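Local coordinates for serine protease (Nocardiopsis alba, PDB 2OUA), which probably hydrolyses internal peptide bonds of proteins, being the mature, acid-stable, chymotrypsin-like domain of a serine protease made as a zymogen, at residues A[51-56]-A[64-69]; A[91-96]-A[174-179]; A[28-33]-A[69-74]. All coordinates share one frame; numbering follows the deposited sequence.

Contact 1 of 3, residues A[51-56]-A[64-69]; sequences VFERSV and FVRGTS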
loop_
_atom_site.group_PDB
_atom_site.type_symbol
_atom_site.label_atom_id
_atom_site.label_comp_id
_atom_site.label_asym_id
_atom_site.label_seq_id
_atom_site.Cartn_x
_atom_site.Cartn_y
_atom_site.Cartn_z
ATOM N N VAL A 51 -12.018 1.508 -9.656
ATOM C CA VAL A 51 -11.297 1.077 -10.844
ATOM C C VAL A 51 -9.864 1.586 -10.802
ATOM O O VAL A 51 -9.605 2.693 -10.326
ATOM C CB VAL A 51 -11.984 1.617 -12.120
ATOM C CG1 VAL A 51 -12.057 3.135 -12.057
ATOM C CG2 VAL A 51 -11.220 1.177 -13.360
ATOM N N PHE A 52 -8.929 0.774 -11.285
ATOM C CA PHE A 52 -7.532 1.186 -11.323
ATOM C C PHE A 52 -7.415 2.299 -12.361
ATOM O O PHE A 52 -7.525 2.052 -13.567
ATOM C CB PHE A 52 -6.622 0.010 -11.712
ATOM C CG PHE A 52 -6.255 -0.885 -10.559
ATOM C CD1 PHE A 52 -7.175 -1.779 -10.026
ATOM C CD2 PHE A 52 -4.983 -0.813 -9.990
ATOM C CE1 PHE A 52 -6.841 -2.592 -8.937
ATOM C CE2 PHE A 52 -4.637 -1.622 -8.900
ATOM C CZ PHE A 52 -5.568 -2.512 -8.373
ATOM N N GLU A 53 -7.217 3.523 -11.884
ATOM C CA GLU A 53 -7.087 4.688 -12.759
ATOM C C GLU A 53 -5.658 4.805 -13.264
ATOM O O GLU A 53 -5.418 5.157 -14.418
ATOM C CB GLU A 53 -7.472 5.964 -12.005
ATOM C CG GLU A 53 -7.259 7.238 -12.815
ATOM C CD GLU A 53 -7.667 8.499 -12.069
ATOM O OE1 GLU A 53 -7.466 9.602 -12.621
ATOM O OE2 GLU A 53 -8.188 8.395 -10.939
ATOM N N ARG A 54 -4.710 4.504 -12.384
ATOM C CA ARG A 54 -3.297 4.553 -12.715
ATOM C C ARG A 54 -2.668 3.252 -12.235
ATOM O O ARG A 54 -3.058 2.719 -11.193
ATOM C CB ARG A 54 -2.621 5.724 -11.994
ATOM C CG ARG A 54 -3.158 7.097 -12.351
ATOM C CD ARG A 54 -2.417 7.695 -13.531
ATOM N NE ARG A 54 -2.668 9.128 -13.641
ATOM C CZ ARG A 54 -1.884 9.976 -14.299
ATOM N NH1 ARG A 54 -0.792 9.534 -14.908
ATOM N NH2 ARG A 54 -2.186 11.266 -14.337
ATOM N N SER A 55 -1.710 2.734 -12.996
ATOM C CA SER A 55 -1.031 1.507 -12.597
ATOM C C SER A 55 0.243 1.312 -13.389
ATOM O O SER A 55 0.238 1.408 -14.616
ATOM C CB SER A 55 -1.928 0.283 -12.789
ATOM O OG SER A 55 -1.272 -0.895 -12.321
ATOM N N VAL A 56 1.333 1.054 -12.675
ATOM C CA VAL A 56 2.629 0.815 -13.299
ATOM C C VAL A 56 3.321 -0.336 -12.580
ATOM O O VAL A 56 3.639 -0.242 -11.390
ATOM C CB VAL A 56 3.545 2.059 -13.236
ATOM C CG1 VAL A 56 4.921 1.719 -13.814
ATOM C CG2 VAL A 56 2.924 3.209 -14.020
ATOM N N PHE A 64 -3.267 3.679 -8.390
ATOM C CA PHE A 64 -4.271 4.496 -7.723
ATOM C C PHE A 64 -5.618 3.978 -8.186
ATOM O O PHE A 64 -5.890 3.914 -9.389
ATOM C CB PHE A 64 -4.162 5.977 -8.093
ATOM C CG PHE A 64 -5.265 6.824 -7.492
ATOM C CD1 PHE A 64 -5.330 7.033 -6.114
ATOM C CD2 PHE A 64 -6.266 7.366 -8.300
ATOM C CE1 PHE A 64 -6.379 7.767 -5.547
ATOM C CE2 PHE A 64 -7.320 8.101 -7.744
ATOM C CZ PHE A 64 -7.376 8.302 -6.365
ATOM N N VAL A 65 -6.443 3.584 -7.227
ATOM C CA VAL A 65 -7.776 3.088 -7.521
ATOM C C VAL A 65 -8.744 4.225 -7.225
ATOM O O VAL A 65 -8.749 4.765 -6.121
ATOM C CB VAL A 65 -8.133 1.882 -6.630
ATOM C CG1 VAL A 65 -9.601 1.515 -6.808
ATOM C CG2 VAL A 65 -7.248 0.694 -6.993
ATOM N N ARG A 66 -9.548 4.589 -8.219
ATOM C CA ARG A 66 -10.531 5.658 -8.068
ATOM C C ARG A 66 -11.889 5.048 -7.735
ATOM O O ARG A 66 -12.342 4.121 -8.406
ATOM C CB ARG A 66 -10.624 6.470 -9.363
ATOM C CG ARG A 66 -11.890 7.305 -9.496
ATOM C CD ARG A 66 -11.889 8.082 -10.802
ATOM N NE ARG A 66 -13.180 8.705 -11.076
ATOM C CZ ARG A 66 -14.243 8.053 -11.543
ATOM N NH1 ARG A 66 -14.170 6.753 -11.791
ATOM N NH2 ARG A 66 -15.376 8.706 -11.761
ATOM N N GLY A 67 -12.526 5.560 -6.691
ATOM C CA GLY A 67 -13.825 5.038 -6.310
ATOM C C GLY A 67 -14.898 5.489 -7.281
ATOM O O GLY A 67 -14.918 6.649 -7.689
ATOM N N THR A 68 -15.779 4.574 -7.665
ATOM C CA THR A 68 -16.866 4.907 -8.576
ATOM C C THR A 68 -18.178 4.906 -7.797
ATOM O O THR A 68 -19.164 5.522 -8.211
ATOM C CB THR A 68 -16.950 3.913 -9.755
ATOM O OG1 THR A 68 -17.034 2.576 -9.256
ATOM C CG2 THR A 68 -15.718 4.048 -10.649
ATOM N N SER A 69 -18.187 4.210 -6.661
ATOM C CA SER A 69 -19.375 4.173 -5.820
ATOM C C SER A 69 -19.073 3.750 -4.384
ATOM O O SER A 69 -18.305 2.817 -4.139
ATOM C CB SER A 69 -20.441 3.245 -6.416
ATOM O OG SER A 69 -20.041 1.890 -6.369
#
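Val51 and Arg66 exchange a pair of backbone hydrogen bonds, Arg66 N to Val51 O at 2.8 Å and Val51 N to Arg66 O at 2.9 Å, as expected of an antiparallel hydrogen-bonded pair. Further along, the order is broken by a classic beta bulge, in which Glu53 and Arg54 both face Phe64. Phe64 O takes two donors, Glu53 N at 2.9 Å and, in the carbonyl plane on a lone pair, Arg54 N at 3.3 Å. Phe64 N in turn gives its hydrogen to Arg54 O at 3.0 Å, closing the bulge.

Between these bonded positions lies the non-hydrogen-bonded pair of Phe52 and Val65. Here a methyl group meets an aromatic face: Val65 CG2 stands 3.7 Å from the centroid of the Phe52 ring, only 5° off the ring normal, a CH-pi contact made squarely over the centre. On the other face of the sheet, Glu53 CG is anti to the backbone N (chi1 175°), and the extended side chain runs beside that of Phe64, pointing the same way. Glu53 OE2 reaches the edge of the Phe64 ring, in the ring plane, 3.3 Å from Phe64 CE2, where the weakly positive ring hydrogens would suit a carboxylate. Asn23 ND2 hydrogen-bonds the same oxygen. Methyl groups finish the packing, Val51 CG1 lying 4.0 Å from Thr68 CG2.

The two segments belong to the beta hairpin of strands 48-56 and 62-69. Strand 28-32 flanks 62-69 on its far edge, through backbone bonding of Val65 with Phe30, while Val43 of strand 42-45 packs on both Phe52 and Val65.

Contact 2 of 3, residues A[91-96]-A[174-179]; sequences SSTAPI and EVNPML. With SO4 (sulfate ion), chain D.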
loop_
_atom_site.group_PDB
_atom_site.type_symbol
_atom_site.label_atom_id
_atom_site.label_comp_id
_atom_site.label_asym_id
_atom_site.label_seq_id
_atom_site.Cartn_x
_atom_site.Cartn_y
_atom_site.Cartn_z
ATOM N N SER A 91 3.103 12.359 5.034
ATOM C CA SER A 91 3.973 11.354 4.442
ATOM C C SER A 91 5.444 11.749 4.487
ATOM O O SER A 91 6.181 11.519 3.530
ATOM C CB SER A 91 3.558 11.073 2.989
ATOM O OG SER A 91 3.606 12.246 2.197
ATOM N N SER A 92 5.873 12.355 5.591
ATOM C CA SER A 92 7.274 12.732 5.726
ATOM C C SER A 92 8.072 11.434 5.745
ATOM O O SER A 92 7.741 10.502 6.483
ATOM C CB SER A 92 7.515 13.509 7.022
ATOM O OG SER A 92 6.852 14.759 6.995
ATOM N N THR A 93 9.118 11.382 4.930
ATOM C CA THR A 93 9.954 10.194 4.823
ATOM C C THR A 93 10.709 9.878 6.108
ATOM O O THR A 93 11.360 10.746 6.691
ATOM C CB THR A 93 10.975 10.354 3.677
ATOM O OG1 THR A 93 10.278 10.641 2.459
ATOM C CG2 THR A 93 11.779 9.079 3.498
ATOM N N ALA A 94 10.618 8.627 6.542
ATOM C CA ALA A 94 11.304 8.182 7.744
ATOM C C ALA A 94 12.741 7.810 7.381
ATOM O O ALA A 94 13.007 7.293 6.292
ATOM C CB ALA A 94 10.582 6.980 8.348
ATOM N N PRO A 95 13.690 8.072 8.290
ATOM C CA PRO A 95 15.095 7.752 8.023
ATOM C C PRO A 95 15.399 6.260 8.038
ATOM O O PRO A 95 14.670 5.468 8.640
ATOM C CB PRO A 95 15.825 8.475 9.151
ATOM C CG PRO A 95 14.861 8.312 10.296
ATOM C CD PRO A 95 13.537 8.665 9.632
ATOM N N ILE A 96 16.480 5.883 7.365
ATOM C CA ILE A 96 16.911 4.495 7.359
ATOM C C ILE A 96 17.136 4.186 8.837
ATOM O O ILE A 96 17.634 5.036 9.572
ATOM C CB ILE A 96 18.254 4.336 6.608
ATOM C CG1 ILE A 96 18.054 4.641 5.119
ATOM C CG2 ILE A 96 18.817 2.934 6.823
ATOM C CD1 ILE A 96 17.101 3.703 4.420
ATOM N N GLU A 174 7.576 3.447 -2.540
ATOM C CA GLU A 174 7.450 4.708 -1.816
ATOM C C GLU A 174 6.159 5.414 -2.200
ATOM O O GLU A 174 5.764 5.412 -3.372
ATOM C CB GLU A 174 8.644 5.618 -2.118
ATOM C CG GLU A 174 9.973 5.153 -1.523
ATOM C CD GLU A 174 10.083 5.402 -0.026
ATOM O OE1 GLU A 174 9.299 6.215 0.512
ATOM O OE2 GLU A 174 10.974 4.798 0.614
ATOM N N VAL A 175 5.508 6.033 -1.220
ATOM C CA VAL A 175 4.245 6.709 -1.485
ATOM C C VAL A 175 4.386 8.088 -2.130
ATOM O O VAL A 175 3.602 8.445 -3.008
ATOM C CB VAL A 175 3.400 6.842 -0.187
ATOM C CG1 VAL A 175 4.027 7.870 0.752
ATOM C CG2 VAL A 175 1.963 7.230 -0.541
ATOM N N ASN A 176 5.382 8.862 -1.717
ATOM C CA ASN A 176 5.540 10.204 -2.271
ATOM C C ASN A 176 5.674 10.268 -3.785
ATOM O O ASN A 176 5.119 11.167 -4.415
ATOM C CB ASN A 176 6.699 10.934 -1.589
ATOM C CG ASN A 176 6.330 11.399 -0.193
ATOM O OD1 ASN A 176 5.150 11.571 0.112
ATOM N ND2 ASN A 176 7.330 11.619 0.657
ATOM N N PRO A 177 6.416 9.329 -4.394
ATOM C CA PRO A 177 6.539 9.382 -5.851
ATOM C C PRO A 177 5.174 9.271 -6.540
ATOM O O PRO A 177 4.970 9.831 -7.621
ATOM C CB PRO A 177 7.448 8.199 -6.162
ATOM C CG PRO A 177 8.357 8.170 -4.961
ATOM C CD PRO A 177 7.376 8.367 -3.820
ATOM N N MET A 178 4.244 8.550 -5.917
ATOM C CA MET A 178 2.908 8.390 -6.486
ATOM C C MET A 178 2.104 9.674 -6.296
ATOM O O MET A 178 1.448 10.146 -7.224
ATOM C CB MET A 178 2.158 7.227 -5.821
ATOM C CG MET A 178 2.772 5.852 -6.052
ATOM S SD MET A 178 1.706 4.501 -5.471
ATOM C CE MET A 178 2.146 4.434 -3.743
ATOM N N LEU A 179 2.151 10.229 -5.090
ATOM C CA LEU A 179 1.425 11.455 -4.790
ATOM C C LEU A 179 1.891 12.577 -5.708
ATOM O O LEU A 179 1.082 13.342 -6.232
ATOM C CB LEU A 179 1.652 11.867 -3.333
ATOM C CG LEU A 179 1.274 10.825 -2.276
ATOM C CD1 LEU A 179 1.648 11.328 -0.890
ATOM C CD2 LEU A 179 -0.211 10.534 -2.363
HETATM S S SO4 D . 18.423 8.587 5.769
HETATM O O1 SO4 D . 17.910 9.667 6.632
HETATM O O2 SO4 D . 17.304 7.710 5.363
HETATM O O3 SO4 D . 19.063 9.179 4.578
HETATM O O4 SO4 D . 19.410 7.790 6.517
#
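Ser91 meets residues 174-179 from its first side-chain atom onward. Ser91 CB lies 3.3 Å from Asn176 OD1 and 3.9 Å from Val175 CG1. One bond further out, OG sits between the backbone N and the carbonyl carbon (chi1 59°), and from there it donates a hydrogen bond to Asn176 OD1 at 2.7 Å. The hydroxyl lies in the plane of the amide carbonyl, on a lone pair, while the methyl Leu179 CD1 approaches OG to 3.8 Å.

The other half of the Asn176 amide completes the pairing. Its ND2 gives a hydrogen to Ser91 O at 3.1 Å, with an N-H...O angle of 147°, the acceptor somewhat tilted from the amide plane. One flat amide therefore binds both the hydroxyl and the carbonyl of a single serine. Because Ser91 O can only accept, the bond from ND2 settles which end of the amide is nitrogen. Thr93 OG1 comes to 3.6 Å of the same ND2, close by but not bonded. At the end of segment 91-96, Ile96 N donates to O2 of a sulfate ion at 2.8 Å, an ion probably acquired from the crystallisation liquor.

The contact ties the irregular loop between strands 85-87 and 99-104 to the first turn of helix 176-181, at the protein surface. Gln154 of strand 152-160 bonds both segments, its side chain to Ser92 O and Ala94 N and its backbone to Val175. Arg117 spans them too, forming a salt bridge with Glu174 and a hydrogen bond to Ala94 O, and Ala94 and Ile96 pack on Ile114 of strand 108-116.

Contact 3 of 3, residues A[28-33]-A[69-74]; sequences PGFVTA and SNFTLT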
loop_
_atom_site.group_PDB
_atom_site.type_symbol
_atom_site.label_atom_id
_atom_site.label_comp_id
_atom_site.label_asym_id
_atom_site.label_seq_id
_atom_site.Cartn_x
_atom_site.Cartn_y
_atom_site.Cartn_z
ATOM N N PRO A 28 -12.366 10.539 -4.698
ATOM C CA PRO A 28 -11.840 9.617 -3.687
ATOM C C PRO A 28 -11.328 8.297 -4.244
ATOM O O PRO A 28 -11.844 7.781 -5.232
ATOM C CB PRO A 28 -13.038 9.423 -2.763
ATOM C CG PRO A 28 -14.169 9.387 -3.743
ATOM C CD PRO A 28 -13.840 10.549 -4.672
ATOM N N GLY A 29 -10.306 7.753 -3.589
ATOM C CA GLY A 29 -9.732 6.491 -4.014
ATOM C C GLY A 29 -8.639 6.103 -3.043
ATOM O O GLY A 29 -8.660 6.519 -1.883
ATOM N N PHE A 30 -7.680 5.303 -3.498
ATOM C CA PHE A 30 -6.574 4.911 -2.631
ATOM C C PHE A 30 -5.394 4.403 -3.436
ATOM O O PHE A 30 -5.565 3.855 -4.524
ATOM C CB PHE A 30 -7.030 3.845 -1.619
ATOM C CG PHE A 30 -7.528 2.559 -2.243
ATOM C CD1 PHE A 30 -6.634 1.613 -2.743
ATOM C CD2 PHE A 30 -8.893 2.289 -2.304
ATOM C CE1 PHE A 30 -7.093 0.408 -3.291
ATOM C CE2 PHE A 30 -9.366 1.088 -2.853
ATOM C CZ PHE A 30 -8.463 0.144 -3.346
ATOM N N VAL A 31 -4.190 4.617 -2.913
ATOM C CA VAL A 31 -2.995 4.132 -3.585
ATOM C C VAL A 31 -2.781 2.701 -3.123
ATOM O O VAL A 31 -3.171 2.331 -2.015
ATOM C CB VAL A 31 -1.743 4.992 -3.257
ATOM C CG1 VAL A 31 -1.894 6.372 -3.887
ATOM C CG2 VAL A 31 -1.554 5.104 -1.754
ATOM N N THR A 32 -2.174 1.897 -3.985
ATOM C CA THR A 32 -1.924 0.492 -3.692
ATOM C C THR A 32 -0.819 0.036 -4.637
ATOM O O THR A 32 -0.195 0.864 -5.292
ATOM C CB THR A 32 -3.216 -0.344 -3.924
ATOM O OG1 THR A 32 -3.010 -1.693 -3.486
ATOM C CG2 THR A 32 -3.605 -0.339 -5.399
ATOM N N ALA A 33 -0.568 -1.269 -4.706
ATOM C CA ALA A 33 0.476 -1.787 -5.590
ATOM C C ALA A 33 -0.047 -1.982 -7.007
ATOM O O ALA A 33 -1.179 -2.427 -7.210
ATOM C CB ALA A 33 1.010 -3.108 -5.052
ATOM N N SER A 69 -18.187 4.210 -6.661
ATOM C CA SER A 69 -19.375 4.173 -5.820
ATOM C C SER A 69 -19.073 3.750 -4.384
ATOM O O SER A 69 -18.305 2.817 -4.139
ATOM C CB SER A 69 -20.441 3.245 -6.416
ATOM O OG SER A 69 -20.041 1.890 -6.369
ATOM N N ASN A 70 -19.680 4.469 -3.447
ATOM C CA ASN A 70 -19.542 4.203 -2.021
ATOM C C ASN A 70 -18.130 4.147 -1.448
ATOM O O ASN A 70 -17.769 3.200 -0.751
ATOM C CB ASN A 70 -20.286 2.917 -1.667
ATOM C CG ASN A 70 -21.757 2.994 -2.013
ATOM O OD1 ASN A 70 -22.409 4.005 -1.761
ATOM N ND2 ASN A 70 -22.290 1.922 -2.589
ATOM N N PHE A 71 -17.333 5.168 -1.740
ATOM C CA PHE A 71 -15.983 5.252 -1.201
ATOM C C PHE A 71 -15.973 6.379 -0.173
ATOM O O PHE A 71 -16.177 7.539 -0.523
ATOM C CB PHE A 71 -14.970 5.568 -2.307
ATOM C CG PHE A 71 -14.237 4.362 -2.838
ATOM C CD1 PHE A 71 -14.912 3.174 -3.097
ATOM C CD2 PHE A 71 -12.876 4.433 -3.111
ATOM C CE1 PHE A 71 -14.238 2.073 -3.629
ATOM C CE2 PHE A 71 -12.193 3.336 -3.643
ATOM C CZ PHE A 71 -12.874 2.157 -3.902
ATOM N N THR A 72 -15.764 6.032 1.093
ATOM C CA THR A 72 -15.697 7.035 2.153
ATOM C C THR A 72 -14.265 7.017 2.670
ATOM O O THR A 72 -13.830 6.031 3.252
ATOM C CB THR A 72 -16.655 6.704 3.309
ATOM O OG1 THR A 72 -18.007 6.754 2.838
ATOM C CG2 THR A 72 -16.483 7.704 4.441
ATOM N N LEU A 73 -13.536 8.106 2.453
ATOM C CA LEU A 73 -12.141 8.163 2.873
ATOM C C LEU A 73 -11.941 8.384 4.365
ATOM O O LEU A 73 -12.779 8.987 5.039
ATOM C CB LEU A 73 -11.397 9.257 2.102
ATOM C CG LEU A 73 -11.465 9.203 0.570
ATOM C CD1 LEU A 73 -10.537 10.257 -0.005
ATOM C CD2 LEU A 73 -11.069 7.822 0.069
ATOM N N THR A 74 -10.821 7.876 4.867
ATOM C CA THR A 74 -10.446 8.027 6.268
ATOM C C THR A 74 -8.944 8.259 6.272
ATOM O O THR A 74 -8.286 8.078 5.244
ATOM C CB THR A 74 -10.715 6.753 7.105
ATOM O OG1 THR A 74 -9.706 5.770 6.822
ATOM C CG2 THR A 74 -12.089 6.174 6.789
#
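Pro28 O, with Phe71 CD2 near it at 4.1 Å, accepts a probable hydrogen bond from the backbone N of Gly67 in strand 62-69. No hydrogen bond joins segments 28-33 and 69-74 themselves; their contact is apolar and is carried by Phe71 and Leu73.

Gly29 CA lies at the edge of the Phe71 ring, near its plane, 3.9 Å from Phe71 CD2. A short backbone step later the ring meets Phe30, with CE2 of Phe71 3.7 Å from CE2 of Phe30. The two rings touch rim to rim, neither over the face of the other: their planes are only 11° apart, yet the centroids are separated by 5.9 Å. The Phe30 ring also meets that of Tyr9.

Leu73 packs on the same strand at a neighbouring place. Leu73 CG lies 3.7 Å from Pro28 CB, and Leu73 CD2 continues past the proline to within 3.4 Å of Gly29 O. Leu73 CG and both its methyls thus pack against the CB side of Pro28, beside the sheet, with Ala20 and Thr22 of strand 14-22 also against Leu73.

Residues about 72-74, a weakly bonded strand, run parallel to strand 2-5, whose Ile3 touches both Phe30 and Phe71. The whole is a layer of aromatic and aliphatic side chains against strand 28-32, part of the N-terminal beta barrel of the chymotrypsin-like fold; this strand leads toward His35, the predicted histidine of the charge relay.

Overall arrangement
Contact 1 and segment 28-33 of contact 3 share one antiparallel sheet, in which strand 62-69 lies between 48-56 and 28-32, while residues 72-74 pair with strand 2-5. The two contacts have centres about 8 Å apart and share Ser69, and along the chain contact 1 is nested within the loop that contact 3 closes. Contact 2 follows both, its centre about 20 Å from that of contact 1 and 19 Å from that of contact 3. It lies beside the second barrel, yet Met178 and Val175 pack on Val31 and so join the helix to the first. Such two-barrel organisation is characteristic of chymotrypsin-like proteases, with the predicted triad His35, Asp61 and Ser143 drawn from both halves.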